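Local coordinates for putative epoxide hydrolase protein (Klebsiella pneumoniae subsp. pneumoniae, PDB 5BOV) that is probably an alpha/beta-hydrolase-fold enzyme, perhaps an epoxide hydrolase, with monoacylglycerol lipase activity a further, weakly supported possibility, at residues 115-120 with 241-246; 120-125 with 235-240. One frame throughout, in Å; residues are numbered along the deposited sequence.

Contact 1 of 2, residues 115-120 with 241-246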
ATOM      1  N   THR A 115      -1.653   2.235   4.589  1.00  7.51           N
ATOM      2  CA  THR A 115      -2.692   1.416   5.099  1.00  7.74           C
ATOM      3  C   THR A 115      -2.178   0.567   6.310  1.00  7.82           C
ATOM      4  O   THR A 115      -2.820   0.537   7.354  1.00  7.99           O
ATOM      5  CB  THR A 115      -3.232   0.455   3.998  1.00  7.68           C
ATOM      6  OG1 THR A 115      -3.784   1.236   2.916  1.00  7.98           O
ATOM      7  CG2 THR A 115      -4.260  -0.420   4.515  1.00  8.17           C
ATOM      8  N   ALA A 116      -0.999  -0.031   6.166  1.00  7.40           N
ATOM      9  CA  ALA A 116      -0.431  -0.788   7.279  1.00  7.54           C
ATOM     10  C   ALA A 116      -0.112   0.101   8.482  1.00  7.78           C
ATOM     11  O   ALA A 116      -0.340  -0.310   9.615  1.00  8.14           O
ATOM     12  CB  ALA A 116       0.872  -1.466   6.822  1.00  7.50           C
ATOM     13  N   ASP A 117       0.393   1.321   8.227  1.00  7.29           N
ATOM     14  CA  ASP A 117       0.666   2.293   9.222  1.00  7.69           C
ATOM     15  C   ASP A 117      -0.652   2.559  10.051  1.00  7.89           C
ATOM     16  O   ASP A 117      -0.604   2.621  11.291  1.00  8.10           O
ATOM     17  CB  ASP A 117       1.153   3.599   8.692  1.00  7.80           C
ATOM     18  CG  ASP A 117       2.543   3.543   8.088  1.00  7.89           C
ATOM     19  OD1 ASP A 117       3.234   2.500   8.174  1.00  7.70           O
ATOM     20  OD2 ASP A 117       2.846   4.540   7.413  1.00  7.76           O
ATOM     21  N   ILE A 118      -1.755   2.794   9.341  1.00  8.33           N
ATOM     22  CA  ILE A 118      -3.007   3.080   9.984  1.00  8.73           C
ATOM     23  C   ILE A 118      -3.474   1.885  10.832  1.00  9.24           C
ATOM     24  O   ILE A 118      -3.933   2.112  11.985  1.00  9.52           O
ATOM     25  CB  ILE A 118      -4.084   3.499   8.969  1.00  8.91           C
ATOM     26  CG1 ILE A 118      -3.718   4.818   8.373  1.00  8.60           C
ATOM     27  CG2 ILE A 118      -5.499   3.582   9.646  1.00  9.13           C
ATOM     28  CD1 ILE A 118      -4.519   5.176   7.124  1.00  8.60           C
ATOM     29  N   VAL A 119      -3.402   0.672  10.311  1.00  9.33           N
ATOM     30  CA  VAL A 119      -3.795  -0.482  11.101  1.00  9.99           C
ATOM     31  C   VAL A 119      -2.966  -0.550  12.373  1.00 10.16           C
ATOM     32  O   VAL A 119      -3.498  -0.765  13.477  1.00 10.62           O
ATOM     33  CB  VAL A 119      -3.731  -1.800  10.329  1.00  9.94           C
ATOM     34  CG1 VAL A 119      -4.190  -2.925  11.154  1.00 10.21           C
ATOM     35  CG2 VAL A 119      -4.630  -1.683   9.129  1.00  9.97           C
ATOM     36  N   ALA A 120      -1.645  -0.323  12.263  1.00 10.14           N
ATOM     37  CA  ALA A 120      -0.804  -0.376  13.401  1.00 10.31           C
ATOM     38  C   ALA A 120      -1.088   0.718  14.410  1.00 10.90           C
ATOM     39  O   ALA A 120      -0.940   0.508  15.612  1.00 11.91           O
ATOM     40  CB  ALA A 120       0.664  -0.336  12.938  1.00  9.83           C
ATOM     41  N   PRO A 241      -0.868  10.060  15.211  1.00 12.02           N
ATOM     42  CA  PRO A 241      -0.523   9.205  16.315  1.00 12.17           C
ATOM     43  C   PRO A 241       0.731   8.362  16.039  1.00 12.16           C
ATOM     44  O   PRO A 241       0.897   7.877  14.943  1.00 11.16           O
ATOM     45  CB  PRO A 241      -1.749   8.306  16.446  1.00 12.61           C
ATOM     46  CG  PRO A 241      -2.271   8.231  15.069  1.00 12.32           C
ATOM     47  CD  PRO A 241      -2.115   9.622  14.576  1.00 11.96           C
ATOM     48  N   PRO A 242       1.554   8.118  17.035  1.00 12.18           N
ATOM     49  CA  PRO A 242       2.723   7.306  16.783  1.00 12.38           C
ATOM     50  C   PRO A 242       2.387   5.828  16.704  1.00 12.15           C
ATOM     51  O   PRO A 242       1.301   5.410  17.124  1.00 12.69           O
ATOM     52  CB  PRO A 242       3.571   7.568  18.021  1.00 13.51           C
ATOM     53  CG  PRO A 242       2.593   7.883  19.100  1.00 13.96           C
ATOM     54  CD  PRO A 242       1.567   8.726  18.389  1.00 13.56           C
ATOM     55  N   ILE A 243       3.277   5.081  16.053  1.00 11.48           N
ATOM     56  CA  ILE A 243       3.113   3.625  15.951  1.00 11.23           C
ATOM     57  C   ILE A 243       3.965   3.006  17.034  1.00 10.86           C
ATOM     58  O   ILE A 243       5.200   3.247  17.136  1.00 10.69           O
ATOM     59  CB  ILE A 243       3.518   3.193  14.545  1.00 11.35           C
ATOM     60  CG1 ILE A 243       2.377   3.632  13.596  1.00 11.57           C
ATOM     61  CG2 ILE A 243       3.692   1.688  14.498  1.00 11.44           C
ATOM     62  CD1 ILE A 243       2.736   3.658  12.167  1.00 11.59           C
ATOM     63  N   THR A 244       3.349   2.144  17.818  1.00 10.79           N
ATOM     64  CA  THR A 244       3.973   1.580  18.996  1.00 11.16           C
ATOM     65  C   THR A 244       4.580   0.179  18.779  1.00 10.97           C
ATOM     66  O   THR A 244       5.280  -0.360  19.635  1.00 11.58           O
ATOM     67  CB  THR A 244       2.928   1.459  20.161  1.00 12.09           C
ATOM     68  OG1 THR A 244       1.909   0.519  19.809  1.00 12.22           O
ATOM     69  CG2 THR A 244       2.349   2.800  20.501  1.00 12.81           C
ATOM     70  N   VAL A 245       4.239  -0.462  17.623  1.00 10.06           N
ATOM     71  CA  VAL A 245       4.651  -1.829  17.376  1.00 10.03           C
ATOM     72  C   VAL A 245       6.044  -1.872  16.767  1.00  9.66           C
ATOM     73  O   VAL A 245       6.522  -0.877  16.189  1.00  9.68           O
ATOM     74  CB  VAL A 245       3.670  -2.582  16.454  1.00 10.21           C
ATOM     75  CG1 VAL A 245       2.235  -2.423  17.004  1.00 10.80           C
ATOM     76  CG2 VAL A 245       3.737  -2.133  15.030  1.00  9.77           C
ATOM     77  N   PRO A 246       6.744  -2.986  16.922  1.00  9.91           N
ATOM     78  CA  PRO A 246       8.094  -3.071  16.318  1.00  9.85           C
ATOM     79  C   PRO A 246       8.044  -2.806  14.799  1.00  9.21           C
ATOM     80  O   PRO A 246       7.268  -3.411  14.125  1.00  9.47           O
ATOM     81  CB  PRO A 246       8.549  -4.522  16.611  1.00 10.21           C
ATOM     82  CG  PRO A 246       7.765  -4.874  17.808  1.00 10.61           C
ATOM     83  CD  PRO A 246       6.426  -4.229  17.654  1.00 10.15           C
TER
HETATM   84  O   HOH W   1       0.526   1.713  17.670  1.00 15.82           O

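Contact 2 of 2, residues 120-125 with 235-240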
ATOM      1  N   ALA A 120      -1.645  -0.323  12.263  1.00 10.14           N
ATOM      2  CA  ALA A 120      -0.804  -0.376  13.401  1.00 10.31           C
ATOM      3  C   ALA A 120      -1.088   0.718  14.410  1.00 10.90           C
ATOM      4  O   ALA A 120      -0.940   0.508  15.612  1.00 11.91           O
ATOM      5  CB  ALA A 120       0.664  -0.336  12.938  1.00  9.83           C
ATOM      6  N   ALA A 121      -1.427   1.913  13.940  1.00 10.77           N
ATOM      7  CA  ALA A 121      -1.700   3.013  14.854  1.00 11.49           C
ATOM      8  C   ALA A 121      -3.053   2.887  15.553  1.00 11.99           C
ATOM      9  O   ALA A 121      -3.206   3.230  16.772  1.00 12.26           O
ATOM     10  CB  ALA A 121      -1.616   4.314  14.059  1.00 11.13           C
ATOM     11  N   LEU A 122      -4.063   2.461  14.834  1.00 12.25           N
ATOM     12  CA  LEU A 122      -5.423   2.434  15.413  1.00 13.65           C
ATOM     13  C   LEU A 122      -5.800   1.122  16.039  1.00 14.25           C
ATOM     14  O   LEU A 122      -6.596   1.116  17.016  1.00 14.64           O
ATOM     15  CB  LEU A 122      -6.480   2.796  14.371  1.00 14.02           C
ATOM     16  CG  LEU A 122      -6.322   4.164  13.680  1.00 14.45           C
ATOM     17  CD1 LEU A 122      -7.495   4.407  12.763  1.00 15.02           C
ATOM     18  CD2 LEU A 122      -6.173   5.313  14.643  1.00 15.09           C
ATOM     19  N   TRP A 123      -5.270   0.024  15.514  1.00 14.67           N
ATOM     20  CA  TRP A 123      -5.492  -1.303  16.093  1.00 15.56           C
ATOM     21  C   TRP A 123      -4.158  -2.018  16.335  1.00 14.50           C
ATOM     22  O   TRP A 123      -3.910  -3.098  15.756  1.00 13.58           O
ATOM     23  CB  TRP A 123      -6.391  -2.115  15.172  1.00 17.57           C
ATOM     24  CG  TRP A 123      -7.633  -1.435  14.877  1.00 20.67           C
ATOM     25  CD1 TRP A 123      -8.729  -1.337  15.713  1.00 22.46           C
ATOM     26  CD2 TRP A 123      -7.992  -0.712  13.667  1.00 20.99           C
ATOM     27  NE1 TRP A 123      -9.701  -0.574  15.107  1.00 24.99           N
ATOM     28  CE2 TRP A 123      -9.327  -0.259  13.820  1.00 22.77           C
ATOM     29  CE3 TRP A 123      -7.333  -0.426  12.486  1.00 19.70           C
ATOM     30  CZ2 TRP A 123      -9.999   0.497  12.816  1.00 23.14           C
ATOM     31  CZ3 TRP A 123      -7.956   0.347  11.525  1.00 19.96           C
ATOM     32  CH2 TRP A 123      -9.273   0.804  11.666  1.00 20.99           C
ATOM     33  N   PRO A 124      -3.311  -1.486  17.217  1.00 14.22           N
ATOM     34  CA  PRO A 124      -1.999  -2.082  17.413  1.00 13.91           C
ATOM     35  C   PRO A 124      -2.015  -3.577  17.843  1.00 14.38           C
ATOM     36  O   PRO A 124      -1.080  -4.326  17.519  1.00 14.15           O
ATOM     37  CB  PRO A 124      -1.363  -1.232  18.488  1.00 14.15           C
ATOM     38  CG  PRO A 124      -2.518  -0.555  19.178  1.00 14.18           C
ATOM     39  CD  PRO A 124      -3.478  -0.298  18.080  1.00 14.27           C
ATOM     40  N   GLN A 125      -3.063  -4.001  18.566  1.00 15.37           N
ATOM     41  CA  GLN A 125      -3.126  -5.402  19.004  1.00 16.29           C
ATOM     42  C   GLN A 125      -3.182  -6.366  17.807  1.00 15.16           C
ATOM     43  O   GLN A 125      -2.868  -7.553  17.960  1.00 15.40           O
ATOM     44  CB  GLN A 125      -4.344  -5.692  19.916  1.00 19.17           C
ATOM     45  CG  GLN A 125      -4.228  -5.013  21.219  1.00 23.75           C
ATOM     46  CD  GLN A 125      -5.474  -5.225  22.139  1.00 28.85           C
ATOM     47  OE1 GLN A 125      -6.159  -6.274  22.116  1.00 35.02           O
ATOM     48  NE2 GLN A 125      -5.738  -4.232  22.941  1.00 31.33           N
ATOM     49  N   GLN A 235     -10.353  11.506  12.276  1.00 15.77           N
ATOM     50  CA  GLN A 235     -10.052  12.441  13.359  1.00 18.27           C
ATOM     51  C   GLN A 235      -8.878  11.969  14.238  1.00 17.64           C
ATOM     52  O   GLN A 235      -7.990  12.798  14.573  1.00 18.65           O
ATOM     53  CB  GLN A 235     -11.301  12.677  14.226  1.00 20.73           C
ATOM     54  CG  GLN A 235     -11.006  13.587  15.448  1.00 24.04           C
ATOM     55  CD  GLN A 235     -12.298  13.910  16.175  1.00 30.04           C
ATOM     56  OE1 GLN A 235     -13.361  13.320  15.910  1.00 35.39           O
ATOM     57  NE2 GLN A 235     -12.238  14.859  17.062  1.00 33.13           N
ATOM     58  N   ARG A 236      -8.820  10.670  14.559  1.00 17.28           N
ATOM     59  CA  ARG A 236      -7.740  10.121  15.326  1.00 17.46           C
ATOM     60  C   ARG A 236      -6.406  10.250  14.506  1.00 15.37           C
ATOM     61  O   ARG A 236      -5.366  10.597  15.064  1.00 14.89           O
ATOM     62  CB  ARG A 236      -7.985   8.656  15.695  1.00 19.42           C
ATOM     63  CG  ARG A 236      -9.035   8.545  16.765  1.00 23.17           C
ATOM     64  CD  ARG A 236      -9.585   7.128  16.878  1.00 26.20           C
ATOM     65  NE  ARG A 236      -8.614   6.152  17.383  1.00 27.80           N
ATOM     66  CZ  ARG A 236      -8.810   4.814  17.379  1.00 33.19           C
ATOM     67  NH1 ARG A 236      -9.966   4.280  16.900  1.00 36.89           N
ATOM     68  NH2 ARG A 236      -7.867   3.977  17.845  1.00 33.88           N
ATOM     69  N   LEU A 237      -6.497  10.022  13.195  1.00 14.28           N
ATOM     70  CA  LEU A 237      -5.290  10.012  12.356  1.00 13.42           C
ATOM     71  C   LEU A 237      -4.759  11.410  12.165  1.00 13.05           C
ATOM     72  O   LEU A 237      -3.564  11.605  12.012  1.00 11.15           O
ATOM     73  CB  LEU A 237      -5.590   9.340  11.019  1.00 13.09           C
ATOM     74  CG  LEU A 237      -5.883   7.840  11.123  1.00 13.11           C
ATOM     75  CD1 LEU A 237      -6.378   7.346   9.771  1.00 13.08           C
ATOM     76  CD2 LEU A 237      -4.608   7.054  11.555  1.00 13.28           C
ATOM     77  N   ALA A 238      -5.620  12.408  12.225  1.00 12.73           N
ATOM     78  CA  ALA A 238      -5.170  13.782  12.011  1.00 13.83           C
ATOM     79  C   ALA A 238      -4.247  14.269  13.105  1.00 14.64           C
ATOM     80  O   ALA A 238      -3.464  15.223  12.889  1.00 14.74           O
ATOM     81  CB  ALA A 238      -6.380  14.705  11.872  1.00 14.52           C
ATOM     82  N   ALA A 239      -4.292  13.614  14.263  1.00 14.31           N
ATOM     83  CA  ALA A 239      -3.324  13.895  15.343  1.00 15.25           C
ATOM     84  C   ALA A 239      -1.922  13.343  15.089  1.00 14.35           C
ATOM     85  O   ALA A 239      -1.032  13.550  15.894  1.00 15.15           O
ATOM     86  CB  ALA A 239      -3.849  13.402  16.667  1.00 15.73           C
ATOM     87  N   LEU A 240      -1.767  12.577  14.000  1.00 13.39           N
ATOM     88  CA  LEU A 240      -0.519  11.904  13.676  1.00 12.85           C
ATOM     89  C   LEU A 240      -0.058  11.028  14.821  1.00 12.45           C
ATOM     90  O   LEU A 240       1.038  11.212  15.345  1.00 13.42           O
ATOM     91  CB  LEU A 240       0.546  12.866  13.217  1.00 13.25           C
ATOM     92  CG  LEU A 240       0.136  13.894  12.137  1.00 14.31           C
ATOM     93  CD1 LEU A 240       1.356  14.762  11.769  1.00 15.18           C
ATOM     94  CD2 LEU A 240      -0.461  13.221  10.937  1.00 14.28           C
TER
HETATM   95  O   HOH W   2      -4.993   4.469  18.664  1.00 35.95           O

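Contact 1 of 2, residues 115-120 with 241-246
Helix 111-122, which in the alpha/beta hydrolase fold follows strand 104-108 and the probable nucleophile elbow, lies here against the loop that leads into strand 247-252. Ile-243 makes most of the contact from the loop side. Its CD1 methyl reaches the helix at Asp-117, 3.6 Å from the carbonyl O and 3.8 Å from CB of that residue, and the two side chains cross at about a right angle. With CG1 anti to its own carbonyl carbon (chi1 -74°), Ile-243 sends that branch to Asp-117, while its CG2 methyl meets Ala-120 CB at 4.0 Å. Val-245 comes to the same alanine methyl, its CG2 standing 4.1 Å from Ala-120 CB. Asp-117 meets the isoleucine methyl chiefly with its carbonyl O and CB; its carboxylate is held elsewhere, OD1 by Ser-132 OG and OD2 by Leu-137 N. No direct hydrogen bond joins the two segments. Water 1 links their backbones instead, donating to Ala-120 O at 2.8 Å and accepting from Thr-244 N at 2.9 Å. Ile-243 and Ala-116 also touch Leu-130 of strand 127-133, so the contact lies in the layer of helices and loops over the mostly parallel part of the sheet in an alpha/beta hydrolase.

Contact 2 of 2, residues 120-125 with 235-240
Leu-122 and Arg-236 meet at an oblique angle, with a methyl of the leucine over the flat end of the arginine. Leu-122 CD2 sits on one face of the guanidinium, 3.5 Å above its plane and displaced toward the rim, and its nearest atoms there include Arg-236 NE at 3.8 Å. The arginine chain bends at chi3 (68°), and this turn brings its head back across the end of helix 111-122. From there NH2 gives a weak hydrogen bond to Leu-122 O, 3.2 Å long and far from straight, with 131° at the hydrogen. Water 2 lies in the guanidinium plane at its edge; it accepts from Arg-236 NH2 at 3.0 Å and donates to Ala-121 O at 2.9 Å. One nitrogen thus serves two consecutive carbonyls at the C-terminal end of the helix, one directly and one through water, where the positive charge would probably interact favourably with the helix dipole.

Leu-237 approaches the same leucine differently. The two side chains cross at about a right angle, the CD2 branch of Leu-237 lying against the forked end of Leu-122, with Leu-237 CD2 3.9 Å from Leu-122 CD2 and 4.0 Å from Leu-122 CG. Leu-122 is therefore shared between a polar head and an apolar branch, and its own CB packs on one face of the Trp-123 ring. That ring stands edge-to-face with Tyr-233 of helix 231-238 and touches Ala-89 and Val-93 of helix 85-98; Leu-237 reaches Ser-86 of the same helix. The contact thus ties the ends of helices 111-122 and 231-238 together beside helix 85-98.

Overall arrangement
The two contacts lie side by side, their centres about 7 Å apart and on the same side of the chain's centre. Both use helix 111-122: contact 1 takes its middle turns, contact 2 its C-terminal end and the turn beyond, and Ala-120 belongs to both. On the other side the chain passes, through a turn at Leu-240, from helix 231-238 into the loop before strand 247-252; with 120-125 following 115-120, contact 2 is nested inside the loop closed by contact 1. They touch directly, Pro-241 CD lying 3.4 Å from Arg-236 O. Together they seat the chain against helix 111-122 as it returns, after a mainly helical excursion, to the sheet beside strand 127-133.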